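Local coordinates for protein Two-component response regulator (Geobacillus stearothermophilus, PDB 6SWI) that probably binds DNA through a helix-turn-helix domain as a two-component response regulator controlling genes for arabinan utilization, at residues 27-31 against 32-36. Sequence-based numbering, arbitrary orientation.
Sequences SVAEF and LNVSP
With CG1 of V28 trans to the backbone N (chi1 175°) and CG of L32 trans to its own carbonyl carbon (chi1 -63°), the two side chains, one helical turn apart, run side by side, and V28 CG1 rests 3.8 Å from L32 CD1. The second methyl of L32 turns to the ring of F31, where L32 CD2 lies 3.7 Å from F31 CE2 and equally near F31 CD2, the two side chains crossing at a slant. L32 thus touches V28 with one branch and F31 with the other. The i to i+4 backbone bond between V28 and L32 is nearly straight: L32 N donates to V28 O at 2.8 Å (162°).

After L32 the chain turns away through N33, whose positive phi of 64° makes it the C-prime residue of a Schellman motif. V34 N reaches back to A29 O at 2.9 Å, tilted from the carbonyl plane, while N33 N makes a weaker, bent bond of 3.1 Å to E30 O. The reversal folds the following residues over A29, whose small CB meets V34 CG2 at 4.1 Å and P36 CG at 3.9 Å. S35 is the N-cap of helix 36-47, its OG hydrogen-bonded to the backbone N of Y38.

Helices 25-32 and 36-47, joined by this short turn, are consistent with a helix-turn-helix unit. L39 of the second helix touches V28, A29, L32 and V34, and helix 5-17 packs on V28 through Y13, on L32 through R9 and A10, and on V34 through I6. Backbone N-H groups engage the carbonyls of V28 and A29, and more weakly that of E30, while apolar contacts close around A29 and L32; together they tie the direction of the departing chain to the packing of helices 5-17, 25-32 and 36-47.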
loop_
_atom_site.group_PDB
_atom_site.type_symbol
_atom_site.label_atom_id
_atom_site.label_comp_id
_atom_site.label_asym_id
_atom_site.label_seq_id
_atom_site.Cartn_x
_atom_site.Cartn_y
_atom_site.Cartn_z
ATOM N N SER A 27 7.814 12.195 9.837
ATOM C CA SER A 27 7.121 13.255 9.111
ATOM C C SER A 27 5.647 13.373 9.511
ATOM O O SER A 27 5.095 14.482 9.526
ATOM C CB SER A 27 7.324 13.053 7.608
ATOM O OG SER A 27 6.394 12.112 7.121
ATOM N N VAL A 28 4.994 12.254 9.833
ATOM C CA VAL A 28 3.622 12.314 10.327
ATOM C C VAL A 28 3.590 12.889 11.735
ATOM O O VAL A 28 2.706 13.684 12.079
ATOM C CB VAL A 28 2.958 10.927 10.256
ATOM C CG1 VAL A 28 1.572 10.944 10.887
ATOM C CG2 VAL A 28 2.878 10.458 8.815
ATOM N N ALA A 29 4.561 12.507 12.568
ATOM C CA ALA A 29 4.654 13.113 13.891
ATOM C C ALA A 29 4.810 14.632 13.801
ATOM O O ALA A 29 4.291 15.356 14.660
ATOM C CB ALA A 29 5.785 12.468 14.697
ATOM N N GLU A 30 5.494 15.137 12.763
ATOM C CA GLU A 30 5.560 16.587 12.563
ATOM C C GLU A 30 4.193 17.160 12.205
ATOM O O GLU A 30 3.789 18.202 12.737
ATOM C CB GLU A 30 6.575 16.978 11.483
ATOM C CG GLU A 30 7.844 16.166 11.393
ATOM C CD GLU A 30 8.675 16.201 12.655
ATOM O OE1 GLU A 30 8.637 15.212 13.418
ATOM O OE2 GLU A 30 9.375 17.211 12.880
ATOM N N PHE A 31 3.475 16.512 11.281
ATOM C CA PHE A 31 2.128 16.962 10.938
ATOM C C PHE A 31 1.241 17.012 12.175
ATOM O O PHE A 31 0.518 17.990 12.401
ATOM C CB PHE A 31 1.518 16.040 9.881
ATOM C CG PHE A 31 0.010 16.101 9.811
ATOM C CD1 PHE A 31 -0.639 17.297 9.558
ATOM C CD2 PHE A 31 -0.755 14.963 9.991
ATOM C CE1 PHE A 31 -2.016 17.361 9.476
ATOM C CE2 PHE A 31 -2.138 15.022 9.922
ATOM C CZ PHE A 31 -2.766 16.224 9.662
ATOM N N LEU A 32 1.297 15.970 12.998
ATOM C CA LEU A 32 0.455 15.885 14.178
ATOM C C LEU A 32 0.989 16.701 15.345
ATOM O O LEU A 32 0.267 16.880 16.335
ATOM C CB LEU A 32 0.322 14.423 14.594
ATOM C CG LEU A 32 -0.355 13.499 13.579
ATOM C CD1 LEU A 32 -0.224 12.055 14.021
ATOM C CD2 LEU A 32 -1.819 13.877 13.387
ATOM N N ASN A 33 2.231 17.179 15.255
ATOM C CA ASN A 33 2.862 17.965 16.311
ATOM C C ASN A 33 3.033 17.148 17.592
ATOM O O ASN A 33 2.578 17.542 18.666
ATOM C CB ASN A 33 2.087 19.260 16.573
ATOM C CG ASN A 33 2.988 20.460 16.736
ATOM O OD1 ASN A 33 4.016 20.390 17.407
ATOM N ND2 ASN A 33 2.601 21.578 16.131
ATOM N N VAL A 34 3.696 15.991 17.476
ATOM C CA VAL A 34 3.899 15.083 18.602
ATOM C C VAL A 34 5.265 14.410 18.502
ATOM O O VAL A 34 5.913 14.395 17.452
ATOM C CB VAL A 34 2.796 14.006 18.721
ATOM C CG1 VAL A 34 1.408 14.628 18.886
ATOM C CG2 VAL A 34 2.845 13.062 17.532
ATOM N N SER A 35 5.672 13.805 19.615
ATOM C CA SER A 35 6.879 12.997 19.650
ATOM C C SER A 35 6.761 11.810 18.702
ATOM O O SER A 35 5.762 11.086 18.750
ATOM C CB SER A 35 7.055 12.455 21.060
ATOM O OG SER A 35 7.902 11.325 21.034
ATOM N N PRO A 36 7.763 11.559 17.855
ATOM C CA PRO A 36 7.717 10.342 17.028
ATOM C C PRO A 36 7.714 9.057 17.833
ATOM O O PRO A 36 7.119 8.062 17.400
ATOM C CB PRO A 36 8.973 10.464 16.154
ATOM C CG PRO A 36 9.325 11.922 16.173
ATOM C CD PRO A 36 8.883 12.449 17.494
#